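Local coordinates for protein BauA (Acinetobacter baumannii, PDB 6HCP) that takes up ferric preacinetobactin as a TonB-dependent transporter of the outer membrane, supplying the bacterium with iron, at residues V447-P457 and T489-T497. Numbering follows the deposited sequence.
Sequences VKATSSVNTLP and TKGDQAPAT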
loop_
_atom_site.group_PDB
_atom_site.type_symbol
_atom_site.label_atom_id
_atom_site.label_comp_id
_atom_site.label_asym_id
_atom_site.label_seq_id
_atom_site.Cartn_x
_atom_site.Cartn_y
_atom_site.Cartn_z
ATOM N N VAL A 447 2.587 34.358 -41.510
ATOM C CA VAL A 447 1.728 34.416 -40.326
ATOM C C VAL A 447 1.260 35.857 -40.106
ATOM O O VAL A 447 2.027 36.816 -40.284
ATOM C CB VAL A 447 2.463 33.886 -39.087
ATOM C CG1 VAL A 447 3.717 34.670 -38.801
ATOM C CG2 VAL A 447 1.567 33.859 -37.864
ATOM N N LYS A 448 0.012 35.983 -39.649
ATOM C CA LYS A 448 -0.522 37.247 -39.199
ATOM C C LYS A 448 -1.454 37.005 -38.008
ATOM O O LYS A 448 -2.365 36.202 -38.114
ATOM C CB LYS A 448 -1.315 37.933 -40.316
ATOM C CG LYS A 448 -1.803 39.329 -39.962
ATOM C CD LYS A 448 -2.474 40.055 -41.105
ATOM C CE LYS A 448 -2.915 41.436 -40.669
ATOM N NZ LYS A 448 -3.681 42.127 -41.726
ATOM N N ALA A 449 -1.302 37.839 -36.977
ATOM C CA ALA A 449 -2.209 37.858 -35.813
ATOM C C ALA A 449 -2.868 39.235 -35.705
ATOM O O ALA A 449 -2.226 40.278 -35.967
ATOM C CB ALA A 449 -1.454 37.516 -34.539
ATOM N N THR A 450 -4.103 39.242 -35.194
ATOM C CA THR A 450 -4.785 40.479 -34.835
ATOM C C THR A 450 -5.433 40.339 -33.458
ATOM O O THR A 450 -5.765 39.234 -33.021
ATOM C CB THR A 450 -5.838 40.880 -35.866
ATOM O OG1 THR A 450 -6.946 39.974 -35.773
ATOM C CG2 THR A 450 -5.286 40.898 -37.278
ATOM N N SER A 451 -5.665 41.493 -32.826
ATOM C CA SER A 451 -6.442 41.592 -31.591
ATOM C C SER A 451 -7.249 42.896 -31.586
ATOM O O SER A 451 -6.723 43.948 -31.908
ATOM C CB SER A 451 -5.532 41.531 -30.408
ATOM O OG SER A 451 -6.217 41.956 -29.240
ATOM N N SER A 452 -8.512 42.815 -31.175
ATOM C CA SER A 452 -9.435 43.958 -31.201
ATOM C C SER A 452 -9.039 45.024 -30.173
ATOM O O SER A 452 -9.554 46.128 -30.253
ATOM C CB SER A 452 -10.857 43.527 -30.980
ATOM O OG SER A 452 -11.027 43.075 -29.643
ATOM N N VAL A 453 -8.108 44.732 -29.257
ATOM C CA VAL A 453 -7.681 45.740 -28.292
ATOM C C VAL A 453 -6.223 46.160 -28.524
ATOM O O VAL A 453 -5.697 46.944 -27.760
ATOM C CB VAL A 453 -7.872 45.270 -26.841
ATOM C CG1 VAL A 453 -9.348 45.081 -26.530
ATOM C CG2 VAL A 453 -7.059 44.016 -26.546
ATOM N N ASN A 454 -5.579 45.644 -29.573
ATOM C CA ASN A 454 -4.238 46.077 -29.927
ATOM C C ASN A 454 -4.356 47.422 -30.636
ATOM O O ASN A 454 -5.089 47.527 -31.611
ATOM C CB ASN A 454 -3.535 45.074 -30.846
ATOM C CG ASN A 454 -2.074 45.387 -31.072
ATOM O OD1 ASN A 454 -1.436 46.048 -30.245
ATOM N ND2 ASN A 454 -1.512 44.820 -32.130
ATOM N N THR A 455 -3.563 48.410 -30.208
ATOM C CA THR A 455 -3.507 49.682 -30.956
ATOM C C THR A 455 -2.269 49.707 -31.866
ATOM O O THR A 455 -2.204 50.512 -32.800
ATOM C CB THR A 455 -3.540 50.889 -30.011
ATOM O OG1 THR A 455 -2.552 50.660 -29.003
ATOM C CG2 THR A 455 -4.903 51.092 -29.382
ATOM N N LEU A 456 -1.328 48.787 -31.638
ATOM C CA LEU A 456 -0.098 48.727 -32.434
ATOM C C LEU A 456 -0.407 48.117 -33.800
ATOM O O LEU A 456 -1.452 47.500 -34.006
ATOM C CB LEU A 456 0.969 47.920 -31.678
ATOM C CG LEU A 456 1.447 48.517 -30.350
ATOM C CD1 LEU A 456 2.427 47.580 -29.660
ATOM C CD2 LEU A 456 2.084 49.882 -30.544
ATOM N N PRO A 457 0.455 48.346 -34.814
ATOM C CA PRO A 457 0.180 47.870 -36.171
ATOM C C PRO A 457 0.039 46.338 -36.211
ATOM O O PRO A 457 0.614 45.620 -35.373
ATOM C CB PRO A 457 1.414 48.331 -36.973
ATOM C CG PRO A 457 2.005 49.470 -36.160
ATOM C CD PRO A 457 1.726 49.091 -34.714
ATOM N N THR A 489 8.405 29.983 -34.912
ATOM C CA THR A 489 7.515 30.556 -33.925
ATOM C C THR A 489 7.214 31.989 -34.366
ATOM O O THR A 489 8.140 32.728 -34.720
ATOM C CB THR A 489 8.154 30.546 -32.527
ATOM O OG1 THR A 489 8.677 29.246 -32.208
ATOM C CG2 THR A 489 7.179 31.011 -31.465
ATOM N N LYS A 490 5.938 32.358 -34.311
ATOM C CA LYS A 490 5.475 33.716 -34.658
ATOM C C LYS A 490 6.348 34.731 -33.928
ATOM O O LYS A 490 6.643 34.584 -32.727
ATOM C CB LYS A 490 4.010 33.864 -34.223
ATOM C CG LYS A 490 3.395 35.233 -34.444
ATOM C CD LYS A 490 1.908 35.242 -34.195
ATOM C CE LYS A 490 1.531 34.776 -32.805
ATOM N NZ LYS A 490 1.801 35.842 -31.819
ATOM N N GLY A 491 6.751 35.786 -34.636
ATOM C CA GLY A 491 7.557 36.821 -34.023
ATOM C C GLY A 491 6.777 37.629 -32.994
ATOM O O GLY A 491 5.584 37.829 -33.117
ATOM N N ASP A 492 7.478 38.068 -31.958
ATOM C CA ASP A 492 6.911 38.973 -30.961
ATOM C C ASP A 492 6.850 40.397 -31.539
ATOM O O ASP A 492 7.575 40.741 -32.508
ATOM C CB ASP A 492 7.774 38.974 -29.704
ATOM C CG ASP A 492 7.737 37.668 -28.924
ATOM O OD1 ASP A 492 6.715 36.983 -28.997
ATOM O OD2 ASP A 492 8.657 37.460 -28.118
ATOM N N GLN A 493 6.083 41.256 -30.855
ATOM C CA GLN A 493 5.940 42.672 -31.238
ATOM C C GLN A 493 6.530 43.561 -30.141
ATOM O O GLN A 493 6.275 43.355 -28.958
ATOM C CB GLN A 493 4.479 43.032 -31.488
ATOM C CG GLN A 493 4.281 44.499 -31.873
ATOM C CD GLN A 493 2.909 44.748 -32.442
ATOM O OE1 GLN A 493 1.919 44.230 -31.941
ATOM N NE2 GLN A 493 2.833 45.507 -33.526
ATOM N N ALA A 494 7.387 44.502 -30.552
ATOM C CA ALA A 494 8.028 45.431 -29.643
ATOM C C ALA A 494 6.954 46.319 -29.013
ATOM O O ALA A 494 6.045 46.787 -29.699
ATOM C CB ALA A 494 9.069 46.230 -30.376
ATOM N N PRO A 495 6.995 46.536 -27.685
ATOM C CA PRO A 495 6.023 47.419 -27.030
ATOM C C PRO A 495 6.208 48.907 -27.392
ATOM O O PRO A 495 7.273 49.300 -27.894
ATOM C CB PRO A 495 6.290 47.143 -25.538
ATOM C CG PRO A 495 7.767 46.812 -25.484
ATOM C CD PRO A 495 8.037 46.042 -26.767
ATOM N N ALA A 496 5.236 49.738 -26.996
ATOM C CA ALA A 496 5.225 51.190 -27.260
ATOM C C ALA A 496 6.379 51.912 -26.545
ATOM O O ALA A 496 6.750 53.023 -26.944
ATOM C CB ALA A 496 3.884 51.765 -26.862
ATOM N N THR A 497 6.998 51.249 -25.556
ATOM C CA THR A 497 8.076 51.821 -24.747
ATOM C C THR A 497 9.456 51.637 -25.398
ATOM O O THR A 497 10.446 52.196 -24.918
ATOM C CB THR A 497 8.098 51.187 -23.354
ATOM O OG1 THR A 497 8.161 49.779 -23.561
ATOM C CG2 THR A 497 6.874 51.527 -22.528
#
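Val447 and Lys490 mark one end of this contact, their CA atoms 6.8 Å apart, and Leu456 and Ala496 the other, at 7.8 Å. Residues 447-451 end a barrel strand, which continues through a type I beta turn, Ser451 to Asn454, closed by the bond from Asn454 N to Ser451 O; residues 490-497 form an irregular loop alongside, and no backbone hydrogen bond joins the two. At the strand end the contact is aliphatic. Lys490 runs out extended as far as CD, with CG anti to its backbone N (chi1 177°), which brings CD to 3.9 Å from Val447 CG2 and near Ala449 CB; beyond CD the chain bends at chi3 and chi4. The valine and lysine side chains cross at about a right angle.

Gln493 supplies the polar part. Extended from CA outward (chi1 179°), it carries its amide to the loop that follows the turn, where NE2 donates to Pro457 O at 2.9 Å, reaching a lone pair in the carbonyl plane. The same nitrogen also bonds Gly502 O; two backbone carbonyls thus take up this nitrogen, which should hold the amide's rotation. Its OE1 receives a weak, long bond of 3.5 Å from Asn454 ND2, the two amide planes being 68° apart. Asn454 OD1 meanwhile accepts a weak bond from Leu456 N, which ties this side chain back to its own loop. Leu456 packs its CB 3.6 Å from Gln493 NE2, while its CD1 comes within 3.7 Å of Ala494 O.

The contact thus joins the end of strand 436-451 and the loop after it to the loop that follows strand 478-489; in the wall of this TonB-dependent receptor barrel, strand 461-473 separates the two strands. Val447 also packs against strand 412-431 and Met151, whereas Ala494 and Pro495 rest on Phe552 of strand 549-569.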